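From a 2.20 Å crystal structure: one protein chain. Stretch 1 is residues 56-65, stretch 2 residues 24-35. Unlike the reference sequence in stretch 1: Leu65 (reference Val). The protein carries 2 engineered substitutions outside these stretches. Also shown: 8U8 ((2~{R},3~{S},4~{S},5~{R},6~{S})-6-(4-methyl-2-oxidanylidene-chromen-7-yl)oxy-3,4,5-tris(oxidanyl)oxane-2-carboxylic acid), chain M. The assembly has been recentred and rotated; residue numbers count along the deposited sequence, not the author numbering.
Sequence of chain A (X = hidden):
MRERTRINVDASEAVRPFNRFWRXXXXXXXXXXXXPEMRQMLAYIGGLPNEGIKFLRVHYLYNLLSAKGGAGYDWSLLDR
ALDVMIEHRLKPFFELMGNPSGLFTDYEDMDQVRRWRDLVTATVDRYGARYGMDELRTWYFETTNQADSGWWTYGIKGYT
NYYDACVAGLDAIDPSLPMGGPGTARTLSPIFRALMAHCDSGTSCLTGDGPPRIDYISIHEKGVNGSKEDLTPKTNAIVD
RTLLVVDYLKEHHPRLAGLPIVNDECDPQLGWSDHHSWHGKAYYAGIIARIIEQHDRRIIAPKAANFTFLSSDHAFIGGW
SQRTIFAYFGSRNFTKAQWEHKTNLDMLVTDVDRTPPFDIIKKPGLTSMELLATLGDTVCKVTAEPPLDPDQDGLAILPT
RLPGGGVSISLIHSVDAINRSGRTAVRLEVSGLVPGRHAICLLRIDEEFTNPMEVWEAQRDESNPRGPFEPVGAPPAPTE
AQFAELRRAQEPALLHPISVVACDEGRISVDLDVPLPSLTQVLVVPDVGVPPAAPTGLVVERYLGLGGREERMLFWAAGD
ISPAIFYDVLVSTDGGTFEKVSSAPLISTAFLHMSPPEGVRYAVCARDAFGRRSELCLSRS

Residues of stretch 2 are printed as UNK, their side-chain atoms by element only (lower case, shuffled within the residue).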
ATOM      1  N   LEU A  56      -6.949   2.024   4.105  1.00 33.66           N
ATOM      2  CA  LEU A  56      -6.879   0.722   4.738  1.00 34.85           C
ATOM      3  C   LEU A  56      -8.240   0.069   4.671  1.00 34.49           C
ATOM      4  O   LEU A  56      -9.234   0.689   5.074  1.00 35.40           O
ATOM      5  CB  LEU A  56      -6.530   0.858   6.204  1.00 37.13           C
ATOM      6  CG  LEU A  56      -5.164   1.247   6.630  1.00 42.22           C
ATOM      7  CD1 LEU A  56      -5.074   1.138   8.143  1.00 44.62           C
ATOM      8  CD2 LEU A  56      -4.118   0.340   5.978  1.00 45.00           C
ATOM      9  N   ARG A  57      -8.275  -1.157   4.202  1.00 33.16           N
ATOM     10  CA  ARG A  57      -9.492  -1.928   4.046  1.00 36.99           C
ATOM     11  C   ARG A  57      -9.422  -3.025   5.105  1.00 38.04           C
ATOM     12  O   ARG A  57      -8.750  -4.049   4.929  1.00 38.70           O
ATOM     13  CB  ARG A  57      -9.605  -2.505   2.654  1.00 38.72           C
ATOM     14  CG  ARG A  57     -10.850  -3.353   2.417  1.00 41.80           C
ATOM     15  CD  ARG A  57     -11.123  -3.595   0.926  1.00 45.32           C
ATOM     16  NE  ARG A  57     -11.343  -5.005   0.717  1.00 58.30           N
ATOM     17  CZ  ARG A  57     -12.502  -5.626   0.660  1.00 59.42           C
ATOM     18  NH1 ARG A  57     -13.632  -4.981   0.756  1.00 72.93           N
ATOM     19  NH2 ARG A  57     -12.525  -6.917   0.513  1.00 59.18           N
ATOM     20  N   VAL A  58     -10.028  -2.760   6.248  1.00 36.69           N
ATOM     21  CA  VAL A  58      -9.903  -3.661   7.399  1.00 39.26           C
ATOM     22  C   VAL A  58     -11.242  -4.398   7.639  1.00 40.45           C
ATOM     23  O   VAL A  58     -12.291  -3.732   7.831  1.00 39.62           O
ATOM     24  CB  VAL A  58      -9.509  -2.881   8.663  1.00 39.03           C
ATOM     25  CG1 VAL A  58      -9.444  -3.813   9.852  1.00 40.59           C
ATOM     26  CG2 VAL A  58      -8.176  -2.127   8.483  1.00 39.09           C
ATOM     27  N   HIS A  59     -11.186  -5.736   7.675  1.00 38.39           N
ATOM     28  CA  HIS A  59     -12.383  -6.573   7.831  1.00 42.31           C
ATOM     29  C   HIS A  59     -12.952  -6.543   9.246  1.00 40.61           C
ATOM     30  O   HIS A  59     -12.197  -6.534  10.225  1.00 42.42           O
ATOM     31  CB  HIS A  59     -12.088  -8.064   7.564  1.00 45.02           C
ATOM     32  CG  HIS A  59     -11.927  -8.448   6.133  1.00 47.61           C
ATOM     33  ND1 HIS A  59     -12.315  -7.645   5.081  1.00 49.10           N
ATOM     34  CD2 HIS A  59     -11.499  -9.616   5.579  1.00 48.76           C
ATOM     35  CE1 HIS A  59     -12.096  -8.276   3.939  1.00 50.51           C
ATOM     36  NE2 HIS A  59     -11.588  -9.469   4.214  1.00 50.36           N
ATOM     37  N   TYR A  60     -14.270  -6.594   9.338  1.00 40.87           N
ATOM     38  CA  TYR A  60     -14.998  -6.772  10.618  1.00 42.52           C
ATOM     39  C   TYR A  60     -14.837  -5.600  11.582  1.00 42.43           C
ATOM     40  O   TYR A  60     -14.750  -5.794  12.791  1.00 42.17           O
ATOM     41  CB  TYR A  60     -14.553  -8.070  11.307  1.00 47.33           C
ATOM     42  CG  TYR A  60     -14.754  -9.316  10.481  1.00 49.31           C
ATOM     43  CD1 TYR A  60     -16.049  -9.765  10.209  1.00 54.99           C
ATOM     44  CD2 TYR A  60     -13.684 -10.078  10.025  1.00 52.71           C
ATOM     45  CE1 TYR A  60     -16.285 -10.929   9.494  1.00 56.92           C
ATOM     46  CE2 TYR A  60     -13.900 -11.253   9.295  1.00 55.53           C
ATOM     47  CZ  TYR A  60     -15.215 -11.662   9.035  1.00 57.67           C
ATOM     48  OH  TYR A  60     -15.510 -12.782   8.314  1.00 61.66           O
ATOM     49  N   LEU A  61     -14.833  -4.369  11.061  1.00 40.77           N
ATOM     50  CA  LEU A  61     -14.830  -3.212  11.945  1.00 40.49           C
ATOM     51  C   LEU A  61     -16.003  -3.264  12.958  1.00 41.80           C
ATOM     52  O   LEU A  61     -15.810  -2.927  14.114  1.00 42.32           O
ATOM     53  CB  LEU A  61     -14.839  -1.896  11.152  1.00 39.17           C
ATOM     54  CG  LEU A  61     -13.460  -1.559  10.550  1.00 38.59           C
ATOM     55  CD1 LEU A  61     -13.628  -0.510   9.475  1.00 39.09           C
ATOM     56  CD2 LEU A  61     -12.491  -1.125  11.633  1.00 37.82           C
ATOM     57  N   TYR A  62     -17.180  -3.721  12.543  1.00 40.54           N
ATOM     58  CA  TYR A  62     -18.330  -3.757  13.484  1.00 42.15           C
ATOM     59  C   TYR A  62     -18.253  -4.846  14.584  1.00 43.60           C
ATOM     60  O   TYR A  62     -18.965  -4.733  15.583  1.00 45.64           O
ATOM     61  CB  TYR A  62     -19.650  -3.848  12.724  1.00 40.22           C
ATOM     62  CG  TYR A  62     -20.122  -2.557  12.052  1.00 40.33           C
ATOM     63  CD1 TYR A  62     -19.927  -1.307  12.647  1.00 41.04           C
ATOM     64  CD2 TYR A  62     -20.782  -2.594  10.817  1.00 40.69           C
ATOM     65  CE1 TYR A  62     -20.410  -0.130  12.072  1.00 42.06           C
ATOM     66  CE2 TYR A  62     -21.252  -1.426  10.215  1.00 41.46           C
ATOM     67  CZ  TYR A  62     -21.070  -0.191  10.859  1.00 42.15           C
ATOM     68  OH  TYR A  62     -21.567   0.979  10.334  1.00 41.52           O
ATOM     69  N   ASN A  63     -17.365  -5.842  14.458  1.00 42.43           N
ATOM     70  CA  ASN A  63     -17.073  -6.743  15.599  1.00 44.99           C
ATOM     71  C   ASN A  63     -16.403  -6.017  16.735  1.00 45.45           C
ATOM     72  O   ASN A  63     -16.361  -6.540  17.811  1.00 46.30           O
ATOM     73  CB  ASN A  63     -16.209  -7.949  15.202  1.00 46.67           C
ATOM     74  CG  ASN A  63     -16.968  -8.948  14.341  1.00 48.65           C
ATOM     75  OD1 ASN A  63     -18.180  -8.864  14.171  1.00 49.39           O
ATOM     76  ND2 ASN A  63     -16.249  -9.884  13.790  1.00 51.56           N
ATOM     77  N   LEU A  64     -15.864  -4.825  16.494  1.00 44.39           N
ATOM     78  CA  LEU A  64     -15.346  -3.996  17.561  1.00 45.87           C
ATOM     79  C   LEU A  64     -16.460  -3.377  18.432  1.00 47.00           C
ATOM     80  O   LEU A  64     -16.180  -2.931  19.533  1.00 47.56           O
ATOM     81  CB  LEU A  64     -14.461  -2.866  17.003  1.00 44.06           C
ATOM     82  CG  LEU A  64     -13.180  -3.345  16.294  1.00 45.96           C
ATOM     83  CD1 LEU A  64     -12.343  -2.186  15.789  1.00 44.14           C
ATOM     84  CD2 LEU A  64     -12.354  -4.300  17.176  1.00 46.84           C
ATOM     85  N   LEU A  65     -17.685  -3.318  17.928  1.00 46.45           N
ATOM     86  CA  LEU A  65     -18.801  -2.776  18.698  1.00 48.17           C
ATOM     87  C   LEU A  65     -19.408  -3.862  19.570  1.00 50.16           C
ATOM     88  O   LEU A  65     -19.292  -5.035  19.281  1.00 52.24           O
ATOM     89  CB  LEU A  65     -19.875  -2.233  17.760  1.00 47.59           C
ATOM     90  CG  LEU A  65     -19.542  -1.016  16.891  1.00 48.18           C
ATOM     91  CD1 LEU A  65     -20.806  -0.550  16.218  1.00 49.74           C
ATOM     92  CD2 LEU A  65     -18.913   0.098  17.692  1.00 46.89           C
ATOM     93  N   UNK A  24      -3.508   1.593  -1.483  1.00 30.61           N
ATOM     94  CA  UNK A  24      -4.324   0.935  -0.471  1.00 32.12           C
ATOM     95  C   UNK A  24      -3.772  -0.392  -0.079  1.00 32.57           C
ATOM     96  O   UNK A  24      -3.134  -1.083  -0.886  1.00 35.07           O
ATOM     97  N   UNK A  25      -4.010  -0.769   1.159  1.00 32.06           N
ATOM     98  CA  UNK A  25      -3.726  -2.113   1.614  1.00 32.85           C
ATOM     99  C   UNK A  25      -4.835  -2.504   2.601  1.00 33.88           C
ATOM    100  O   UNK A  25      -5.805  -1.770   2.816  1.00 34.93           O
ATOM    101  c   UNK A  25      -2.086  -1.422   3.439  1.00 35.12           C
ATOM    102  c   UNK A  25      -2.277  -2.262   2.215  1.00 34.12           C
ATOM    103  o   UNK A  25      -2.027  -3.629   2.599  1.00 35.80           O
ATOM    104  N   UNK A  26      -4.703  -3.675   3.165  1.00 33.24           N
ATOM    105  CA  UNK A  26      -5.706  -4.168   4.046  1.00 36.15           C
ATOM    106  C   UNK A  26      -5.252  -5.386   4.817  1.00 35.80           C
ATOM    107  O   UNK A  26      -4.159  -5.931   4.581  1.00 34.06           O
ATOM    108  N   UNK A  27      -6.090  -5.760   5.783  1.00 36.66           N
ATOM    109  CA  UNK A  27      -5.868  -6.921   6.646  1.00 37.03           C
ATOM    110  C   UNK A  27      -7.166  -7.267   7.402  1.00 39.03           C
ATOM    111  O   UNK A  27      -8.194  -6.587   7.256  1.00 35.38           O
ATOM    112  c   UNK A  27      -4.435  -4.324   8.287  1.00 37.82           C
ATOM    113  c   UNK A  27      -4.614  -3.266   9.164  1.00 37.95           C
ATOM    114  c   UNK A  27      -5.333  -3.461  10.336  1.00 38.64           C
ATOM    115  c   UNK A  27      -4.712  -6.706   7.623  1.00 36.75           C
ATOM    116  c   UNK A  27      -4.921  -5.565   8.578  1.00 36.59           C
ATOM    117  c   UNK A  27      -5.827  -4.695  10.632  1.00 36.16           C
ATOM    118  c   UNK A  27      -5.618  -5.744   9.766  1.00 36.88           C
ATOM    119  N   UNK A  28      -7.082  -8.367   8.158  1.00 39.42           N
ATOM    120  CA  UNK A  28      -8.148  -8.891   8.970  1.00 40.88           C
ATOM    121  C   UNK A  28      -7.489  -9.541  10.198  1.00 40.89           C
ATOM    122  O   UNK A  28      -6.390 -10.066  10.069  1.00 39.99           O
ATOM    123  o   UNK A  28     -10.120 -10.183   8.884  1.00 46.02           O
ATOM    124  c   UNK A  28      -8.937  -9.929   8.188  1.00 41.39           C
ATOM    125  N   UNK A  29      -8.101  -9.498  11.384  1.00 41.01           N
ATOM    126  CA  UNK A  29      -9.320  -8.773  11.694  1.00 41.57           C
ATOM    127  C   UNK A  29      -9.029  -7.409  12.288  1.00 40.36           C
ATOM    128  O   UNK A  29      -7.869  -7.058  12.591  1.00 40.36           O
ATOM    129  c   UNK A  29      -7.719 -10.377  12.517  1.00 43.51           C
ATOM    130  c   UNK A  29      -9.972  -9.674  12.771  1.00 41.70           C
ATOM    131  c   UNK A  29      -8.793 -10.087  13.592  1.00 41.65           C
ATOM    132  N   UNK A  30     -10.111  -6.673  12.505  1.00 40.62           N
ATOM    133  CA  UNK A  30     -10.061  -5.288  12.967  1.00 41.17           C
ATOM    134  C   UNK A  30      -9.379  -5.114  14.310  1.00 42.19           C
ATOM    135  O   UNK A  30      -8.780  -4.067  14.567  1.00 40.43           O
ATOM    136  c   UNK A  30     -11.468  -4.714  13.018  1.00 41.60           C
ATOM    137  N   UNK A  31      -9.437  -6.141  15.144  1.00 41.73           N
ATOM    138  CA  UNK A  31      -8.794  -6.108  16.462  1.00 44.77           C
ATOM    139  C   UNK A  31      -7.297  -5.848  16.386  1.00 42.67           C
ATOM    140  O   UNK A  31      -6.736  -5.289  17.336  1.00 42.16           O
ATOM    141  c   UNK A  31      -9.011  -7.436  17.225  1.00 48.26           C
ATOM    142  c   UNK A  31     -10.404  -7.610  17.803  1.00 52.25           C
ATOM    143  o   UNK A  31     -11.116  -8.344  15.613  1.00 55.99           O
ATOM    144  o   UNK A  31     -12.645  -8.203  17.203  1.00 62.67           O
ATOM    145  c   UNK A  31     -11.453  -8.088  16.798  1.00 57.16           C
ATOM    146  N   UNK A  32      -6.633  -6.222  15.284  1.00 41.27           N
ATOM    147  CA  UNK A  32      -5.198  -5.890  15.142  1.00 41.23           C
ATOM    148  C   UNK A  32      -4.944  -4.431  15.235  1.00 39.35           C
ATOM    149  O   UNK A  32      -3.866  -4.043  15.682  1.00 41.70           O
ATOM    150  c   UNK A  32      -3.935  -8.284  12.378  1.00 46.35           C
ATOM    151  c   UNK A  32      -4.578  -7.937  13.709  1.00 44.51           C
ATOM    152  c   UNK A  32      -4.591  -6.431  13.842  1.00 43.05           C
ATOM    153  c   UNK A  32      -3.861  -8.597  14.876  1.00 47.14           C
ATOM    154  N   UNK A  33      -5.928  -3.588  14.902  1.00 39.08           N
ATOM    155  CA  UNK A  33      -5.725  -2.134  15.022  1.00 40.05           C
ATOM    156  C   UNK A  33      -5.489  -1.677  16.470  1.00 41.80           C
ATOM    157  O   UNK A  33      -4.946  -0.616  16.700  1.00 40.24           O
ATOM    158  c   UNK A  33      -6.008  -0.316  12.374  1.00 40.05           C
ATOM    159  c   UNK A  33      -6.901  -1.352  14.443  1.00 40.07           C
ATOM    160  c   UNK A  33      -7.031  -1.302  12.940  1.00 41.03           C
ATOM    161  c   UNK A  33      -8.410  -0.895  12.452  1.00 42.69           C
ATOM    162  N   UNK A  34      -5.876  -2.483  17.440  1.00 43.75           N
ATOM    163  CA  UNK A  34      -5.639  -2.160  18.851  1.00 45.83           C
ATOM    164  C   UNK A  34      -4.295  -2.671  19.353  1.00 45.88           C
ATOM    165  O   UNK A  34      -3.932  -2.333  20.442  1.00 46.77           O
ATOM    166  c   UNK A  34      -8.159  -2.502  19.238  1.00 51.56           C
ATOM    167  c   UNK A  34      -8.478  -1.019  19.255  1.00 48.81           C
ATOM    168  c   UNK A  34      -6.725  -2.777  19.733  1.00 47.70           C
ATOM    169  c   UNK A  34      -9.174  -3.311  20.050  1.00 54.81           C
ATOM    170  N   UNK A  35      -3.564  -3.463  18.578  1.00 45.04           N
ATOM    171  CA  UNK A  35      -2.288  -4.041  19.037  1.00 46.64           C
ATOM    172  C   UNK A  35      -1.110  -3.088  18.794  1.00 45.82           C
ATOM    173  O   UNK A  35      -1.081  -2.386  17.799  1.00 43.55           O
ATOM    174  c   UNK A  35      -1.994  -5.334  18.272  1.00 47.78           C
ATOM    175  o   UNK A  35      -2.067  -6.774  20.813  1.00 55.24           O
ATOM    176  c   UNK A  35      -2.938  -6.500  18.549  1.00 51.53           C
ATOM    177  c   UNK A  35      -3.039  -6.860  20.045  1.00 54.65           C
ATOM    178  o   UNK A  35      -4.135  -7.201  20.473  1.00 60.30           O
TER
HETATM  179  C15 8U8 M 712     -13.209 -19.346   1.019  1.00126.91           C
HETATM  180  C13 8U8 M 712     -12.985 -18.624  -0.175  1.00131.95           C
HETATM  181  C14 8U8 M 712     -13.571 -19.089  -1.355  1.00132.30           C
HETATM  182  C16 8U8 M 712     -13.407 -18.384  -2.551  1.00131.61           C
HETATM  183  O9  8U8 M 712     -13.925 -18.871  -3.554  1.00128.59           O
HETATM  184  O8  8U8 M 712     -12.652 -17.228  -2.603  1.00122.24           O
HETATM  185  C11 8U8 M 712     -12.160 -16.680  -1.444  1.00118.18           C
HETATM  186  C10 8U8 M 712     -11.519 -15.438  -1.504  1.00111.55           C
HETATM  187  C12 8U8 M 712     -12.309 -17.381  -0.216  1.00128.18           C
HETATM  188  C7  8U8 M 712     -11.815 -16.764   0.950  1.00122.67           C
HETATM  189  C8  8U8 M 712     -11.180 -15.519   0.885  1.00115.94           C
HETATM  190  C9  8U8 M 712     -11.014 -14.850  -0.339  1.00109.17           C
HETATM  191  O2  8U8 M 712     -10.426 -13.605  -0.447  1.00 90.24           O
HETATM  192  C5  8U8 M 712      -9.431 -13.067   0.507  1.00 68.08           C
HETATM  193  O1  8U8 M 712      -8.427 -14.067   0.738  1.00 60.78           O
HETATM  194  C1  8U8 M 712      -7.598 -13.918   1.826  1.00 48.18           C
HETATM  195  C6  8U8 M 712      -6.347 -14.351   1.310  1.00 35.15           C
HETATM  196  O7  8U8 M 712      -5.554 -14.802   2.128  1.00 37.79           O
HETATM  197  O6  8U8 M 712      -6.177 -14.206   0.113  1.00 37.30           O
HETATM  198  C2  8U8 M 712      -7.353 -12.465   2.334  1.00 59.96           C
HETATM  199  O5  8U8 M 712      -6.421 -11.812   1.447  1.00 54.97           O
HETATM  200  C3  8U8 M 712      -8.691 -11.625   2.526  1.00 54.95           C
HETATM  201  O4  8U8 M 712      -8.897 -11.372   3.872  1.00 55.21           O
HETATM  202  C4  8U8 M 712      -9.925 -12.357   1.908  1.00 66.47           C
HETATM  203  O3  8U8 M 712     -11.041 -11.381   1.815  1.00 53.88           O

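Position 24 opens the strand with backbone atoms alone and makes no close contact with stretch 1; lacking even a CB, it is glycine, Gly24. At position 25 one carbon carries an oxygen and a second carbon, the fork of a threonine. In Thr25 the methyl CG2 lies 3.7 Å from Leu56 CD2, on the same sheet face, while its backbone O accepts a hydrogen bond from Arg57 N (2.9 Å). Position 26 again has no side-chain atoms, and its CA packs 3.2 Å from Arg57 O; a CB here would fall 2.5 Å from that oxygen, a clash. The residue is Gly26.

Position 27 has one carbon leading into a ring of six carbons with no oxygen, hence Phe27. Val58 CG2 sits over one face of this ring, 4.0 Å from its centroid, in a CH-pi contact. The backbone joins in twice: Phe27 N donates to Arg57 O (3.3 Å), and Phe27 O accepts from His59 N (3.1 Å). At position 28 one carbon ends in one oxygen, which marks Ser28; its OG lies 3.2 Å from His59 CB and at the edge of the Tyr60 ring. Three carbons close back onto the backbone nitrogen at position 29, giving Pro29, preceded by a cis peptide bond and only peripheral to the contact.

Position 30 carries a single carbon, so it is Ala30. This small methyl points toward stretch 1, with CB 3.5 Å from Tyr60 O and 3.9 Å from both Val58 CG1 and Leu64 CD1. Position 31 has three carbons, the third bearing two oxygens: Glu31, whose CG approaches Leu64 CD2 at 3.9 Å. Positions 32, 33 and 34 each have four carbons forked at the second, the pattern of leucine. Leu32 does not touch stretch 1, Leu33 places CD1 4.0 Å from Val58 CG1, and Leu34 brings CD1 to 4.4 Å from Leu64 CD2. Position 35 repeats three carbons ending in two oxygens; Glu35 is out of reach, at the N-cap position before a helix.

The contact therefore has two parts. Parallel strands pair through three backbone hydrogen bonds, with Leu56, Val58, Thr25 and Phe27 sharing one face. Beyond them, the two 3-10 segments pack around Ala30, where Leu61 and Leu64 converge. Between these parts, His59 anchors its backbone to Phe27 while its side-chain NE2 donates a hydrogen bond to O3 of 8U8 (3.1 Å), linking the strand end to the ligand.

Stretch 2 (24-35) GTGFSPAELLLE
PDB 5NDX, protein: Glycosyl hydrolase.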